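Local coordinates for protein actinorhodin polyketide putative beta-ketoacyl synthase 2 (Streptomyces coelicolor A3, PDB 1TQY) that probably acts as the chain length factor of the actinorhodin polyketide synthase, a beta-ketoacyl synthase relative that works with a ketosynthase partner to build the polyketide chain, at residues A315-I320 and R373-D378; A366-V371 and L379-P384; P65-G70 and A83-D88; L73-P78 and T149-I154. All blocks are in the same frame, centred on the assembly; numbering follows the deposited sequence.

The four contacts form two pairs far apart in one thiolase-like chain. Interactions 1 and 2 share the loop leading to strand 378-379; their centres are about 15 Å apart, and they meet where Ile377 CG1 lies 3.9 Å from Val371 CG1. Interactions 3 and 4, with centres about 9 Å apart, join through helices 78-93 and 147-156, Leu84 CD2 lying 3.8 Å from Gln151 O. Between the pairs the centres are about 34 to 41 Å apart. The bound sodium ion, whose site includes Pro21 and Gln58, is about 14 Å from the His67 side chain in interaction 3. In interaction 4, helix 147-156 also packs on the other protein chain.

Interaction 1 (A315-I320 and R373-D378); sequences AEARAI and REYGID
Ala317 on helix 310-324 presses its CB into the bend made by Tyr375 and Ile377, in the part of the thiolase fold where the loop after helix 345-359 runs down to the short strand 378-379. That one methyl carries the helix side of the contact, and three things surround it. The carbonyl O of Tyr375 is nearest, 3.4 Å from Ala317 CB, and the CB of the same tyrosine follows at 3.6 Å. The phenol ring stands oblique to the methyl; with chi1 at -59°, CG is placed beside the backbone N and the ring runs off along the helix to rest on Asp313 and Ala314, a turn earlier. Ile377 comes in from the other end of the bend, its CG2 branch 3.8 Å from Ala317 CB. Here chi1 of 61° puts CG1 between the backbone N and the carbonyl carbon, leaving CG2 as the branch that faces the helix.

With so small a residue at the centre, the backbones come close: the CA atoms of Ala317 and Tyr375 are 5.2 Å apart. The bend itself is held from outside by Arg326, which donates to the carbonyls of Arg373 and Glu374. Next door on the helix, Glu316 turns to the backbone N atoms of Asp305 and Gly306. The 3-10 turn before Ile377 is closed by Gly376 N donating to Arg373 O, 2.9 Å away.

Interaction 2 (A366-V371 and L379-P384); sequences AGVTSV and LVLGEP
Both methyls of Leu381 lie over one face of the Val368 peptide carbonyl, the flat group in this contact, with CD2 3.8 Å and CD1 3.9 Å from Val368 O. All else that meets is branched and aliphatic. Leu381 CD2 also leans on Val368 CB, at 3.6 Å, with the two side chains crossing at about a right angle. From Val368 the CG1 branch, anti to the backbone N at a chi1 of -175°, extends between both leucines, 4.0 Å from Leu379 CD1. In the thiolase fold these loops lie before and after strand 378-379, which runs parallel to strand 330-332, so the chain passes through the short strand and comes back to pack on itself. The side chain of Leu379 also touches Val331. Its CD1 is shared: besides Val368 it meets Val371 CG2, at 3.5 Å the closest approach across the two loops. Asp227 OD1 accepts the backbone N-H groups of both Thr369 and Ser370, which ties this loop to the one carrying Asp227.

Interaction 3 (P65-G70 and A83-D88); sequences PDHIPG and ALTAAD
Within the N-terminal half of the ketosynthase fold, the short helix 64-67 and the residue after it, Ile68, lie against the long helix 78-93, and His67 and Ile68 meet Leu84 and Thr85 there. Ile68 makes the apolar half of the contact. Its side chain is folded at both torsions, near -60° each, which swings CD1 round to the helix: it lies 3.7 Å from Leu84 CB and 3.8 Å from Thr85 OG1. The leucine side chain crosses it at about a right angle, and Leu84 CD1 is a little farther from the same methyl, at 4.1 Å.

His67 meets both branches of Thr85. Its CB is 3.7 Å from Thr85 OG1, while ND1 of the imidazole lies 3.9 Å from Thr85 CG2, with the ring oblique to that methyl. The ring also meets that of Phe62, the two planes about 30° apart, and Phe62 in turn touches Thr85.

Thr85 OG1 is hydrogen-bonded within its own helix, to the carbonyl O of Arg81 one turn back. The hydroxyl can therefore sit against carbon atoms of His67 and Ile68 with its proton already engaged by Arg81 O, and what joins the two segments here is van der Waals packing.

Interaction 4 (L73-P78 and T149-I154); sequences LPQTDP and TGQISI
Gln75 reaches across to Gln151 on helix 147-156 of the thiolase fold, from the loop that ends at Asp77, the N-cap of helix 78-93. Its CB points toward the helix, and chi1 of 62° sets CG between the backbone N and the carbonyl carbon; from there the chain runs extended to the amide. CD comes within 4.0 Å of Gln151 OE1. The tip nitrogen, NE2, makes the direct bond, donating to Gln151 OE1 at 2.8 Å. The bond falls on a lone pair of Gln151 OE1, in that carbonyl's plane, though the N-H...O angle of 137° is bent. The two amide planes stand 52° apart, with Gln151 folded at chi2 to offer its oxygen.

NE2 has a second acceptor, a water 2.6 Å from Gln75 NE2 that also accepts a hydrogen bond from Gln151 NE2, so the two amides are bridged as well as bonded. Tyr138 and Phe141 pack against Gln75, and Phe141 touches Gln151 too, while the other protein chain places an apolar side chain on Gln151.

Gln151 OE1 is gripped twice. A second water donates to it at 3.2 Å and also to the backbone carbonyl of Gln75, 2.8 Å from its O atom.

Interaction 1 (A315-I320 and R373-D378)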
loop_
_atom_site.group_PDB
_atom_site.type_symbol
_atom_site.label_atom_id
_atom_site.label_comp_id
_atom_site.label_asym_id
_atom_site.label_seq_id
_atom_site.Cartn_x
_atom_site.Cartn_y
_atom_site.Cartn_z
ATOM N N ALA B 315 27.186 0.394 -3.019
ATOM C CA ALA B 315 26.350 -0.429 -3.893
ATOM C C ALA B 315 25.732 0.441 -4.985
ATOM O O ALA B 315 25.769 0.094 -6.162
ATOM C CB ALA B 315 25.235 -1.121 -3.091
ATOM N N GLU B 316 25.158 1.574 -4.590
ATOM C CA GLU B 316 24.542 2.464 -5.566
ATOM C C GLU B 316 25.513 3.050 -6.586
ATOM O O GLU B 316 25.194 3.130 -7.774
ATOM C CB GLU B 316 23.805 3.611 -4.876
ATOM C CG GLU B 316 23.270 4.628 -5.879
ATOM C CD GLU B 316 22.239 5.566 -5.296
ATOM O OE1 GLU B 316 22.487 6.122 -4.204
ATOM O OE2 GLU B 316 21.184 5.744 -5.943
ATOM N N ALA B 317 26.683 3.484 -6.122
ATOM C CA ALA B 317 27.689 4.064 -7.008
ATOM C C ALA B 317 28.130 3.019 -8.023
ATOM O O ALA B 317 28.431 3.329 -9.173
ATOM C CB ALA B 317 28.882 4.530 -6.196
ATOM N N ARG B 318 28.150 1.770 -7.578
ATOM C CA ARG B 318 28.554 0.665 -8.425
ATOM C C ARG B 318 27.488 0.398 -9.499
ATOM O O ARG B 318 27.823 0.175 -10.663
ATOM C CB ARG B 318 28.811 -0.561 -7.542
ATOM C CG ARG B 318 29.619 -1.674 -8.166
ATOM C CD ARG B 318 30.354 -2.463 -7.080
ATOM N NE ARG B 318 29.464 -2.943 -6.027
ATOM C CZ ARG B 318 29.649 -2.742 -4.722
ATOM N NH1 ARG B 318 30.698 -2.059 -4.289
ATOM N NH2 ARG B 318 28.782 -3.228 -3.842
ATOM N N ALA B 319 26.207 0.454 -9.135
ATOM C CA ALA B 319 25.164 0.219 -10.127
ATOM C C ALA B 319 25.157 1.345 -11.149
ATOM O O ALA B 319 25.047 1.103 -12.355
ATOM C CB ALA B 319 23.789 0.096 -9.459
ATOM N N ILE B 320 25.272 2.582 -10.681
ATOM C CA ILE B 320 25.295 3.724 -11.599
ATOM C C ILE B 320 26.497 3.596 -12.550
ATOM O O ILE B 320 26.366 3.794 -13.759
ATOM C CB ILE B 320 25.373 5.065 -10.822
ATOM C CG1 ILE B 320 24.119 5.224 -9.954
ATOM C CG2 ILE B 320 25.473 6.238 -11.797
ATOM C CD1 ILE B 320 24.131 6.436 -9.048
ATOM N N ARG B 373 37.412 7.742 -4.212
ATOM C CA ARG B 373 37.692 7.364 -5.598
ATOM C C ARG B 373 36.983 6.044 -5.901
ATOM O O ARG B 373 36.574 5.778 -7.036
ATOM C CB ARG B 373 39.216 7.224 -5.785
ATOM C CG ARG B 373 39.677 6.504 -7.063
ATOM C CD ARG B 373 39.172 7.186 -8.323
ATOM N NE ARG B 373 39.520 6.458 -9.549
ATOM C CZ ARG B 373 40.735 6.423 -10.091
ATOM N NH1 ARG B 373 41.738 7.079 -9.517
ATOM N NH2 ARG B 373 40.948 5.744 -11.214
ATOM N N GLU B 374 36.833 5.227 -4.863
ATOM C CA GLU B 374 36.177 3.927 -4.970
ATOM C C GLU B 374 34.808 4.037 -5.647
ATOM O O GLU B 374 34.479 3.247 -6.532
ATOM C CB GLU B 374 36.020 3.318 -3.565
ATOM C CG GLU B 374 35.343 1.948 -3.513
ATOM C CD GLU B 374 34.821 1.595 -2.117
ATOM O OE1 GLU B 374 35.521 1.884 -1.119
ATOM O OE2 GLU B 374 33.712 1.015 -2.020
ATOM N N TYR B 375 34.010 5.022 -5.242
ATOM C CA TYR B 375 32.670 5.188 -5.820
ATOM C C TYR B 375 32.656 5.525 -7.306
ATOM O O TYR B 375 31.671 5.262 -8.010
ATOM C CB TYR B 375 31.881 6.253 -5.043
ATOM C CG TYR B 375 31.717 5.935 -3.569
ATOM C CD1 TYR B 375 31.902 4.634 -3.094
ATOM C CD2 TYR B 375 31.334 6.918 -2.659
ATOM C CE1 TYR B 375 31.711 4.320 -1.753
ATOM C CE2 TYR B 375 31.136 6.607 -1.313
ATOM C CZ TYR B 375 31.327 5.301 -0.875
ATOM O OH TYR B 375 31.108 4.977 0.444
ATOM N N GLY B 376 33.745 6.125 -7.777
ATOM C CA GLY B 376 33.844 6.485 -9.179
ATOM C C GLY B 376 32.639 7.242 -9.710
ATOM O O GLY B 376 32.052 6.844 -10.708
ATOM N N ILE B 377 32.254 8.332 -9.056
ATOM C CA ILE B 377 31.107 9.088 -9.532
ATOM C C ILE B 377 31.424 10.564 -9.697
ATOM O O ILE B 377 32.315 11.098 -9.037
ATOM C CB ILE B 377 29.900 8.964 -8.583
ATOM C CG1 ILE B 377 30.261 9.510 -7.204
ATOM C CG2 ILE B 377 29.464 7.507 -8.488
ATOM C CD1 ILE B 377 29.085 9.536 -6.242
ATOM N N ASP B 378 30.705 11.222 -10.599
ATOM C CA ASP B 378 30.884 12.650 -10.821
ATOM C C ASP B 378 29.774 13.353 -10.033
ATOM O O ASP B 378 28.705 13.613 -10.577
ATOM C CB ASP B 378 30.769 12.962 -12.321
ATOM C CG ASP B 378 30.844 14.457 -12.621
ATOM O OD1 ASP B 378 31.320 15.228 -11.760
ATOM O OD2 ASP B 378 30.441 14.862 -13.728
#

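Interaction 2 (A366-V371 and L379-P384)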
loop_
_atom_site.group_PDB
_atom_site.type_symbol
_atom_site.label_atom_id
_atom_site.label_comp_id
_atom_site.label_asym_id
_atom_site.label_seq_id
_atom_site.Cartn_x
_atom_site.Cartn_y
_atom_site.Cartn_z
ATOM N N ALA B 366 24.565 19.159 -1.003
ATOM C CA ALA B 366 25.095 19.893 0.143
ATOM C C ALA B 366 25.839 18.984 1.124
ATOM O O ALA B 366 25.582 17.781 1.177
ATOM C CB ALA B 366 23.949 20.594 0.878
ATOM N N GLY B 367 26.765 19.570 1.887
ATOM C CA GLY B 367 27.508 18.832 2.901
ATOM C C GLY B 367 28.723 18.017 2.496
ATOM O O GLY B 367 29.810 18.193 3.055
ATOM N N VAL B 368 28.523 17.104 1.551
ATOM C CA VAL B 368 29.586 16.241 1.051
ATOM C C VAL B 368 30.779 17.080 0.610
ATOM O O VAL B 368 30.607 18.077 -0.091
ATOM C CB VAL B 368 29.080 15.415 -0.155
ATOM C CG1 VAL B 368 30.148 14.420 -0.616
ATOM C CG2 VAL B 368 27.799 14.698 0.227
ATOM N N THR B 369 31.978 16.684 1.029
ATOM C CA THR B 369 33.195 17.401 0.660
ATOM C C THR B 369 34.238 16.473 0.048
ATOM O O THR B 369 35.049 16.914 -0.759
ATOM C CB THR B 369 33.832 18.104 1.872
ATOM O OG1 THR B 369 34.143 17.128 2.874
ATOM C CG2 THR B 369 32.876 19.138 2.453
ATOM N N SER B 370 34.249 15.197 0.432
ATOM C CA SER B 370 35.221 14.276 -0.169
ATOM C C SER B 370 34.624 12.928 -0.543
ATOM O O SER B 370 34.261 12.118 0.310
ATOM C CB SER B 370 36.459 14.082 0.729
ATOM O OG SER B 370 36.165 13.398 1.929
ATOM N N VAL B 371 34.526 12.707 -1.845
ATOM C CA VAL B 371 33.976 11.475 -2.376
ATOM C C VAL B 371 35.102 10.483 -2.679
ATOM O O VAL B 371 36.025 10.792 -3.433
ATOM C CB VAL B 371 33.173 11.754 -3.670
ATOM C CG1 VAL B 371 32.669 10.457 -4.278
ATOM C CG2 VAL B 371 32.005 12.684 -3.353
ATOM N N LEU B 379 30.017 13.639 -8.753
ATOM C CA LEU B 379 29.013 14.300 -7.905
ATOM C C LEU B 379 28.960 15.811 -8.077
ATOM O O LEU B 379 29.995 16.462 -8.139
ATOM C CB LEU B 379 29.270 14.024 -6.420
ATOM C CG LEU B 379 28.356 13.077 -5.640
ATOM C CD1 LEU B 379 28.605 13.295 -4.146
ATOM C CD2 LEU B 379 26.895 13.335 -5.964
ATOM N N VAL B 380 27.750 16.361 -8.145
ATOM C CA VAL B 380 27.580 17.804 -8.267
ATOM C C VAL B 380 27.539 18.384 -6.854
ATOM O O VAL B 380 26.562 18.208 -6.129
ATOM C CB VAL B 380 26.271 18.164 -8.990
ATOM C CG1 VAL B 380 26.181 19.672 -9.150
ATOM C CG2 VAL B 380 26.231 17.497 -10.370
ATOM N N LEU B 381 28.603 19.082 -6.471
ATOM C CA LEU B 381 28.702 19.660 -5.140
ATOM C C LEU B 381 28.787 21.180 -5.131
ATOM O O LEU B 381 29.233 21.795 -6.099
ATOM C CB LEU B 381 29.929 19.098 -4.419
ATOM C CG LEU B 381 30.052 17.578 -4.329
ATOM C CD1 LEU B 381 31.448 17.207 -3.821
ATOM C CD2 LEU B 381 28.986 17.028 -3.417
ATOM N N GLY B 382 28.355 21.782 -4.028
ATOM C CA GLY B 382 28.410 23.228 -3.908
ATOM C C GLY B 382 27.377 24.004 -4.705
ATOM O O GLY B 382 26.232 24.154 -4.282
ATOM N N GLU B 383 27.783 24.505 -5.865
ATOM C CA GLU B 383 26.896 25.289 -6.708
ATOM C C GLU B 383 26.184 24.449 -7.772
ATOM O O GLU B 383 26.651 23.374 -8.153
ATOM C CB GLU B 383 27.694 26.418 -7.375
ATOM C CG GLU B 383 28.416 27.357 -6.388
ATOM C CD GLU B 383 27.487 27.971 -5.340
ATOM O OE1 GLU B 383 26.425 28.532 -5.718
ATOM O OE2 GLU B 383 27.822 27.899 -4.131
ATOM N N PRO B 384 25.025 24.925 -8.253
ATOM C CA PRO B 384 24.297 24.172 -9.278
ATOM C C PRO B 384 25.168 24.143 -10.528
ATOM O O PRO B 384 25.875 25.110 -10.815
ATOM C CB PRO B 384 23.027 24.997 -9.482
ATOM C CG PRO B 384 22.826 25.659 -8.145
ATOM C CD PRO B 384 24.234 26.079 -7.790
#

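Interaction 3 (P65-G70 and A83-D88)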
loop_
_atom_site.group_PDB
_atom_site.type_symbol
_atom_site.label_atom_id
_atom_site.label_comp_id
_atom_site.label_asym_id
_atom_site.label_seq_id
_atom_site.Cartn_x
_atom_site.Cartn_y
_atom_site.Cartn_z
ATOM N N PRO B 65 -3.775 24.638 11.181
ATOM C CA PRO B 65 -4.981 25.473 11.181
ATOM C C PRO B 65 -4.995 26.549 10.105
ATOM O O PRO B 65 -6.060 27.009 9.698
ATOM C CB PRO B 65 -4.994 26.060 12.593
ATOM C CG PRO B 65 -4.374 24.965 13.407
ATOM C CD PRO B 65 -3.199 24.562 12.535
ATOM N N ASP B 66 -3.825 26.956 9.632
ATOM C CA ASP B 66 -3.797 27.978 8.595
ATOM C C ASP B 66 -3.897 27.383 7.201
ATOM O O ASP B 66 -4.086 28.109 6.227
ATOM C CB ASP B 66 -2.524 28.823 8.693
ATOM C CG ASP B 66 -2.495 29.696 9.939
ATOM O OD1 ASP B 66 -3.546 30.277 10.289
ATOM O OD2 ASP B 66 -1.419 29.820 10.557
ATOM N N HIS B 67 -3.782 26.064 7.091
ATOM C CA HIS B 67 -3.839 25.431 5.774
ATOM C C HIS B 67 -4.951 24.393 5.627
ATOM O O HIS B 67 -5.450 24.167 4.526
ATOM C CB HIS B 67 -2.494 24.779 5.481
ATOM C CG HIS B 67 -1.359 25.753 5.385
ATOM N ND1 HIS B 67 -0.933 26.280 4.186
ATOM C CD2 HIS B 67 -0.552 26.281 6.335
ATOM C CE1 HIS B 67 0.090 27.086 4.398
ATOM N NE2 HIS B 67 0.342 27.105 5.694
ATOM N N ILE B 68 -5.333 23.779 6.744
ATOM C CA ILE B 68 -6.356 22.741 6.775
ATOM C C ILE B 68 -7.656 23.219 7.453
ATOM O O ILE B 68 -7.625 23.913 8.479
ATOM C CB ILE B 68 -5.810 21.506 7.544
ATOM C CG1 ILE B 68 -4.580 20.933 6.823
ATOM C CG2 ILE B 68 -6.903 20.473 7.731
ATOM C CD1 ILE B 68 -4.833 20.504 5.381
ATOM N N PRO B 69 -8.818 22.845 6.885
ATOM C CA PRO B 69 -10.144 23.209 7.407
ATOM C C PRO B 69 -10.331 22.703 8.840
ATOM O O PRO B 69 -10.019 21.551 9.137
ATOM C CB PRO B 69 -11.099 22.517 6.435
ATOM C CG PRO B 69 -10.335 22.516 5.152
ATOM C CD PRO B 69 -8.935 22.148 5.592
ATOM N N GLY B 70 -10.853 23.553 9.720
ATOM C CA GLY B 70 -11.044 23.152 11.104
ATOM C C GLY B 70 -11.708 21.797 11.293
ATOM O O GLY B 70 -11.529 21.137 12.313
ATOM N N ALA B 83 0.204 16.336 3.447
ATOM C CA ALA B 83 -0.183 15.751 2.169
ATOM C C ALA B 83 -1.368 16.488 1.546
ATOM O O ALA B 83 -1.406 16.686 0.336
ATOM C CB ALA B 83 -0.534 14.273 2.359
ATOM N N LEU B 84 -2.339 16.872 2.367
ATOM C CA LEU B 84 -3.508 17.589 1.864
ATOM C C LEU B 84 -3.079 18.980 1.394
ATOM O O LEU B 84 -3.572 19.474 0.389
ATOM C CB LEU B 84 -4.581 17.720 2.960
ATOM C CG LEU B 84 -5.359 16.461 3.386
ATOM C CD1 LEU B 84 -6.124 16.729 4.676
ATOM C CD2 LEU B 84 -6.321 16.055 2.272
ATOM N N THR B 85 -2.149 19.599 2.114
ATOM C CA THR B 85 -1.686 20.926 1.748
ATOM C C THR B 85 -0.938 20.836 0.437
ATOM O O THR B 85 -1.129 21.651 -0.473
ATOM C CB THR B 85 -0.749 21.489 2.812
ATOM O OG1 THR B 85 -1.428 21.511 4.071
ATOM C CG2 THR B 85 -0.298 22.888 2.444
ATOM N N ALA B 86 -0.084 19.823 0.354
ATOM C CA ALA B 86 0.707 19.563 -0.838
ATOM C C ALA B 86 -0.235 19.300 -2.008
ATOM O O ALA B 86 -0.100 19.911 -3.067
ATOM C CB ALA B 86 1.604 18.351 -0.605
ATOM N N ALA B 87 -1.194 18.399 -1.806
ATOM C CA ALA B 87 -2.140 18.054 -2.859
ATOM C C ALA B 87 -2.889 19.273 -3.388
ATOM O O ALA B 87 -2.995 19.461 -4.597
ATOM C CB ALA B 87 -3.123 16.998 -2.359
ATOM N N ASP B 88 -3.404 20.105 -2.490
ATOM C CA ASP B 88 -4.144 21.288 -2.921
ATOM C C ASP B 88 -3.274 22.198 -3.783
ATOM O O ASP B 88 -3.690 22.625 -4.868
ATOM C CB ASP B 88 -4.678 22.056 -1.710
ATOM C CG ASP B 88 -5.469 23.289 -2.107
ATOM O OD1 ASP B 88 -6.535 23.139 -2.747
ATOM O OD2 ASP B 88 -5.023 24.414 -1.781
#

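Interaction 4 (L73-P78 and T149-I154)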
loop_
_atom_site.group_PDB
_atom_site.type_symbol
_atom_site.label_atom_id
_atom_site.label_comp_id
_atom_site.label_asym_id
_atom_site.label_seq_id
_atom_site.Cartn_x
_atom_site.Cartn_y
_atom_site.Cartn_z
ATOM N N LEU B 73 -8.871 18.968 11.086
ATOM C CA LEU B 73 -7.807 19.009 12.085
ATOM C C LEU B 73 -7.877 17.908 13.146
ATOM O O LEU B 73 -6.865 17.268 13.455
ATOM C CB LEU B 73 -7.785 20.372 12.777
ATOM C CG LEU B 73 -7.422 21.557 11.893
ATOM C CD1 LEU B 73 -7.608 22.848 12.693
ATOM C CD2 LEU B 73 -5.978 21.442 11.407
ATOM N N PRO B 74 -9.068 17.672 13.720
ATOM C CA PRO B 74 -9.265 16.645 14.753
ATOM C C PRO B 74 -8.971 15.215 14.302
ATOM O O PRO B 74 -8.575 14.370 15.101
ATOM C CB PRO B 74 -10.746 16.778 15.118
ATOM C CG PRO B 74 -11.149 18.121 14.604
ATOM C CD PRO B 74 -10.345 18.311 13.362
ATOM N N GLN B 75 -9.184 14.947 13.018
ATOM C CA GLN B 75 -9.017 13.602 12.474
ATOM C C GLN B 75 -7.777 13.356 11.623
ATOM O O GLN B 75 -7.616 12.271 11.063
ATOM C CB GLN B 75 -10.256 13.233 11.645
ATOM C CG GLN B 75 -10.487 14.147 10.434
ATOM C CD GLN B 75 -11.648 13.705 9.561
ATOM O OE1 GLN B 75 -12.811 13.906 9.902
ATOM N NE2 GLN B 75 -11.332 13.100 8.425
ATOM N N THR B 76 -6.892 14.338 11.534
ATOM C CA THR B 76 -5.705 14.173 10.718
ATOM C C THR B 76 -4.383 14.219 11.470
ATOM O O THR B 76 -4.188 15.007 12.403
ATOM C CB THR B 76 -5.677 15.218 9.600
ATOM O OG1 THR B 76 -5.845 16.521 10.168
ATOM C CG2 THR B 76 -6.793 14.947 8.604
ATOM N N ASP B 77 -3.485 13.341 11.038
ATOM C CA ASP B 77 -2.144 13.214 11.589
ATOM C C ASP B 77 -1.298 14.294 10.926
ATOM O O ASP B 77 -1.682 14.831 9.882
ATOM C CB ASP B 77 -1.582 11.833 11.214
ATOM C CG ASP B 77 -0.159 11.609 11.723
ATOM O OD1 ASP B 77 -0.014 11.299 12.923
ATOM O OD2 ASP B 77 0.799 11.763 10.925
ATOM N N PRO B 78 -0.141 14.633 11.513
ATOM C CA PRO B 78 0.678 15.664 10.871
ATOM C C PRO B 78 0.991 15.319 9.417
ATOM O O PRO B 78 0.937 16.188 8.536
ATOM C CB PRO B 78 1.935 15.691 11.725
ATOM C CG PRO B 78 1.397 15.439 13.082
ATOM C CD PRO B 78 0.362 14.334 12.863
ATOM N N THR B 149 -4.614 8.750 0.688
ATOM C CA THR B 149 -5.279 8.611 -0.600
ATOM C C THR B 149 -6.766 8.919 -0.394
ATOM O O THR B 149 -7.353 9.722 -1.123
ATOM C CB THR B 149 -5.099 7.193 -1.184
ATOM O OG1 THR B 149 -3.746 7.036 -1.635
ATOM C CG2 THR B 149 -6.030 6.974 -2.358
ATOM N N GLY B 150 -7.353 8.303 0.625
ATOM C CA GLY B 150 -8.753 8.532 0.922
ATOM C C GLY B 150 -9.106 9.972 1.262
ATOM O O GLY B 150 -10.167 10.455 0.869
ATOM N N GLN B 151 -8.237 10.664 1.997
ATOM C CA GLN B 151 -8.509 12.051 2.367
ATOM C C GLN B 151 -8.358 12.975 1.169
ATOM O O GLN B 151 -9.136 13.913 0.997
ATOM C CB GLN B 151 -7.580 12.517 3.500
ATOM C CG GLN B 151 -7.850 11.882 4.868
ATOM C CD GLN B 151 -9.126 12.392 5.544
ATOM O OE1 GLN B 151 -9.356 12.129 6.728
ATOM N NE2 GLN B 151 -9.955 13.117 4.799
ATOM N N ILE B 152 -7.353 12.727 0.333
ATOM C CA ILE B 152 -7.172 13.565 -0.848
ATOM C C ILE B 152 -8.379 13.340 -1.774
ATOM O O ILE B 152 -8.950 14.294 -2.318
ATOM C CB ILE B 152 -5.841 13.221 -1.559
ATOM C CG1 ILE B 152 -4.668 13.699 -0.681
ATOM C CG2 ILE B 152 -5.784 13.867 -2.922
ATOM C CD1 ILE B 152 -3.293 13.301 -1.189
ATOM N N SER B 153 -8.781 12.080 -1.914
ATOM C CA SER B 153 -9.923 11.693 -2.751
ATOM C C SER B 153 -11.207 12.433 -2.361
ATOM O O SER B 153 -11.871 13.047 -3.199
ATOM C CB SER B 153 -10.149 10.180 -2.635
ATOM O OG SER B 153 -11.468 9.818 -3.008
ATOM N N ILE B 154 -11.548 12.352 -1.081
ATOM C CA ILE B 154 -12.743 12.987 -0.539
ATOM C C ILE B 154 -12.722 14.507 -0.653
ATOM O O ILE B 154 -13.728 15.127 -1.002
ATOM C CB ILE B 154 -12.915 12.622 0.948
ATOM C CG1 ILE B 154 -13.151 11.121 1.079
ATOM C CG2 ILE B 154 -14.077 13.401 1.562
ATOM C CD1 ILE B 154 -13.204 10.654 2.495
HETATM O O HOH W 1 -7.077 10.993 8.588
HETATM O O HOH W 2 -12.419 13.260 6.060
#